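Local coordinates for nucleotidyltransferase (Thermus thermophilus HB8, PDB 1WWP), which is of unknown function but probably serves as a helical, substrate-binding partner of a nucleotidyltransferase, at residues 43-46 against 47-51; 60-63 against 64-67. One frame throughout, in Å; residues are numbered along the deposited sequence.

Contact 1: 43-46 against 47-51; sequences AYLR and EKEGL
The last part of helix 20-49 widens into a pi-type turn, where L45 O accepts from both E49 N and L51 N. E49 N lies 3.1 Å from L45 O and L51 N 3.0 Å from the same atom. The two donors reach this oxygen from opposite faces of the carbonyl plane, both well out of that plane, so the chain wraps round the oxygen as it leaves the helix. Between them G50, with positive phi, makes weak bonds to L45 O and R46 O. Just before this the i to i+4 pattern is still regular: E47 N bonds to A43 O at 2.9 Å, and K48 N to Y44 O.

Among the side chains, Y44 and K48 carry the contact. With CG of Y44 anti to the backbone N (chi1 179°), the ring meets K48 CG over one face, a CH-pi contact of 3.6 Å to the centroid, offset toward the rim. The K48 chain bends at chi2 (-75°) and crosses the tyrosine at about a right angle. Replacing Y44 with an alanine would probably leave the K48 methylenes without their aromatic platform and the lysine chain freer to turn. Y44 also touches L68 and L117, and its hydroxyl makes a weak bond to R119 O, while L45 packs on V59 and L62 of helix 56-66, so this helix end rests against both the next helix and the C-terminal tail.

Contact 2: 60-63 against 64-67; sequences IRLA and REVG
R64 N binds I60 O at 2.8 Å in the last turns of helix 56-66, where the backbone ladder forms the close-packed part of the contact. E65 N to R61 O (3.0 Å) and V66 N to L62 O (3.0 Å) continue it, the last donor lying nearly along the C=O axis. The helix stops at G67, whose positive phi belongs to a Schellman motif; a beta carbon here would collide with the carbonyl oxygen of V66. On the inner side I60 packs on A77 and V81 of helix 71-86, and A63 sits against L68 and L69.

The outer side is looser. Toward solvent, E65 lies along L62, the two side chains running in the same direction. E65 CG occupies the place between the backbone N and the carbonyl carbon (chi1 53°), which brings it to 3.1 Å from L62 O and lays the carboxylate beside the leucine: E65 OE2 is 3.3 Å from L62 CD2. R61 is exposed, and its chain lies alongside that of R64, which bends at chi3 (67°) and brings NH2 to 3.5 Å from R61 CD. One face of the R64 guanidinium lies over R61 CA, and the two guanidinium planes are 48° apart. R61 NE and R64 NH2 stay 4.6 Å apart, so the R64 guanidinium rests on the aliphatic part of R61 and not on its charged end. The two like charges would be expected to repel mildly, and cohesion within the turn probably rests on the backbone hydrogen bonds, the apolar packing being with the neighbouring helices.

How the contacts relate
From the N terminus, helix 20-49 reaches its end in contact 1, and a short linker leads into helix 56-66, whose end is contact 2. The two are in series, neither nested nor crossed, and each is a local turn that closes no long loop. Their centres lie 11 Å apart on the same side of the chain's centre, and they touch directly: L45 CD1 packs 3.9 Å from L62 CB, while L51 CD1 and E49 OE1 both meet V66 CG2. Together these touches pin the end of helix 20-49 against helix 56-66, and contact 2 carries the packing on to helix 71-86, where R64 meets D71 and A74.

Contact 1: 43-46 against 47-51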
# COMPACT_ATOMS: atom_id res chain seq x y z
N ALA A 43 -10.37 -18.55 1.31
CA ALA A 43 -10.27 -19.77 2.12
C ALA A 43 -11.64 -20.32 2.43
O ALA A 43 -11.85 -21.54 2.43
CB ALA A 43 -9.54 -19.47 3.43
N TYR A 44 -12.59 -19.43 2.71
CA TYR A 44 -13.94 -19.86 3.03
C TYR A 44 -14.58 -20.54 1.80
O TYR A 44 -15.21 -21.59 1.91
CB TYR A 44 -14.79 -18.67 3.43
CG TYR A 44 -16.22 -19.02 3.74
CD1 TYR A 44 -16.59 -19.47 5.00
CD2 TYR A 44 -17.21 -18.92 2.76
CE1 TYR A 44 -17.91 -19.80 5.29
CE2 TYR A 44 -18.53 -19.25 3.04
CZ TYR A 44 -18.87 -19.69 4.31
OH TYR A 44 -20.18 -20.01 4.60
N LEU A 45 -14.46 -19.90 0.65
CA LEU A 45 -15.04 -20.44 -0.57
C LEU A 45 -14.40 -21.80 -0.87
O LEU A 45 -15.07 -22.74 -1.30
CB LEU A 45 -14.81 -19.47 -1.73
CG LEU A 45 -15.73 -18.24 -1.71
CD1 LEU A 45 -15.18 -17.17 -2.62
CD2 LEU A 45 -17.16 -18.64 -2.11
N ARG A 46 -13.11 -21.91 -0.60
CA ARG A 46 -12.39 -23.15 -0.83
C ARG A 46 -12.88 -24.28 0.07
O ARG A 46 -13.30 -25.33 -0.40
CB ARG A 46 -10.89 -22.94 -0.61
CG ARG A 46 -10.02 -24.15 -0.97
CD ARG A 46 -8.55 -23.81 -0.87
NE ARG A 46 -7.70 -24.97 -1.12
CZ ARG A 46 -6.37 -24.95 -1.09
NH1 ARG A 46 -5.73 -23.82 -0.84
NH2 ARG A 46 -5.68 -26.07 -1.32
N GLU A 47 -12.84 -24.03 1.38
CA GLU A 47 -13.23 -25.02 2.38
C GLU A 47 -14.71 -25.33 2.52
O GLU A 47 -15.10 -26.50 2.69
CB GLU A 47 -12.68 -24.60 3.75
CG GLU A 47 -11.14 -24.49 3.80
CD GLU A 47 -10.63 -23.93 5.13
OE1 GLU A 47 -10.75 -22.71 5.37
OE2 GLU A 47 -10.11 -24.73 5.94
N LYS A 48 -15.55 -24.31 2.47
CA LYS A 48 -16.99 -24.52 2.64
C LYS A 48 -17.79 -24.72 1.35
O LYS A 48 -18.86 -25.31 1.38
CB LYS A 48 -17.60 -23.33 3.38
CG LYS A 48 -16.80 -22.82 4.57
CD LYS A 48 -16.89 -23.72 5.79
CE LYS A 48 -16.29 -23.02 7.00
NZ LYS A 48 -16.18 -23.93 8.17
N GLU A 49 -17.30 -24.20 0.22
CA GLU A 49 -18.06 -24.34 -1.04
C GLU A 49 -17.37 -25.23 -2.09
O GLU A 49 -18.04 -25.77 -2.97
CB GLU A 49 -18.30 -22.96 -1.66
CG GLU A 49 -18.96 -21.94 -0.75
CD GLU A 49 -20.23 -22.47 -0.09
OE1 GLU A 49 -21.02 -23.17 -0.77
OE2 GLU A 49 -20.44 -22.16 1.10
N GLY A 50 -16.05 -25.36 -1.99
CA GLY A 50 -15.30 -26.16 -2.93
C GLY A 50 -15.07 -25.33 -4.18
O GLY A 50 -14.85 -25.87 -5.27
N LEU A 51 -15.17 -24.02 -4.03
CA LEU A 51 -14.95 -23.11 -5.14
C LEU A 51 -13.59 -22.45 -4.98
O LEU A 51 -13.25 -21.94 -3.92
CB LEU A 51 -16.05 -22.04 -5.19
CG LEU A 51 -17.48 -22.51 -5.48
CD1 LEU A 51 -18.42 -21.31 -5.45
CD2 LEU A 51 -17.54 -23.20 -6.84

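Contact 2: 60-63 against 64-67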
# COMPACT_ATOMS: atom_id res chain seq x y z
N ILE A 60 -14.43 -12.41 -5.34
CA ILE A 60 -15.64 -11.65 -5.10
C ILE A 60 -16.79 -12.19 -6.00
O ILE A 60 -17.94 -12.36 -5.54
CB ILE A 60 -15.36 -10.11 -5.30
CG1 ILE A 60 -14.54 -9.60 -4.11
CG2 ILE A 60 -16.64 -9.35 -5.48
CD1 ILE A 60 -13.88 -8.23 -4.34
N ARG A 61 -16.47 -12.49 -7.26
CA ARG A 61 -17.47 -13.02 -8.20
C ARG A 61 -18.03 -14.35 -7.69
O ARG A 61 -19.21 -14.63 -7.79
CB ARG A 61 -16.87 -13.22 -9.59
CG ARG A 61 -16.19 -11.99 -10.14
CD ARG A 61 -16.90 -11.54 -11.40
NE ARG A 61 -16.26 -10.38 -12.01
CZ ARG A 61 -15.02 -10.36 -12.47
NH1 ARG A 61 -14.24 -11.44 -12.39
NH2 ARG A 61 -14.55 -9.24 -13.00
N LEU A 62 -17.16 -15.20 -7.14
CA LEU A 62 -17.62 -16.49 -6.59
C LEU A 62 -18.42 -16.23 -5.31
O LEU A 62 -19.44 -16.86 -5.07
CB LEU A 62 -16.41 -17.41 -6.29
CG LEU A 62 -15.60 -17.84 -7.53
CD1 LEU A 62 -14.28 -18.47 -7.10
CD2 LEU A 62 -16.43 -18.82 -8.39
N ALA A 63 -17.97 -15.29 -4.48
CA ALA A 63 -18.71 -14.98 -3.27
C ALA A 63 -20.13 -14.55 -3.67
O ALA A 63 -21.11 -14.90 -3.01
CB ALA A 63 -18.01 -13.86 -2.49
N ARG A 64 -20.24 -13.79 -4.76
CA ARG A 64 -21.54 -13.33 -5.24
C ARG A 64 -22.42 -14.48 -5.70
O ARG A 64 -23.58 -14.58 -5.31
CB ARG A 64 -21.38 -12.35 -6.40
CG ARG A 64 -22.73 -11.95 -7.02
CD ARG A 64 -22.56 -11.06 -8.25
NE ARG A 64 -21.93 -11.79 -9.35
CZ ARG A 64 -20.92 -11.31 -10.07
NH1 ARG A 64 -20.43 -10.11 -9.80
NH2 ARG A 64 -20.39 -12.05 -11.04
N GLU A 65 -21.88 -15.35 -6.55
CA GLU A 65 -22.70 -16.44 -7.04
C GLU A 65 -23.17 -17.38 -5.93
O GLU A 65 -24.26 -17.94 -6.01
CB GLU A 65 -21.98 -17.22 -8.15
CG GLU A 65 -20.59 -17.72 -7.80
CD GLU A 65 -19.87 -18.31 -9.01
OE1 GLU A 65 -19.61 -17.56 -9.98
OE2 GLU A 65 -19.56 -19.53 -9.00
N VAL A 66 -22.35 -17.56 -4.90
CA VAL A 66 -22.72 -18.45 -3.82
C VAL A 66 -23.69 -17.79 -2.85
O VAL A 66 -24.30 -18.44 -2.00
CB VAL A 66 -21.43 -18.98 -3.13
CG1 VAL A 66 -21.33 -18.51 -1.69
CG2 VAL A 66 -21.44 -20.49 -3.20
N GLY A 67 -23.84 -16.48 -3.00
CA GLY A 67 -24.76 -15.75 -2.16
C GLY A 67 -24.15 -15.01 -0.99
O GLY A 67 -24.85 -14.26 -0.31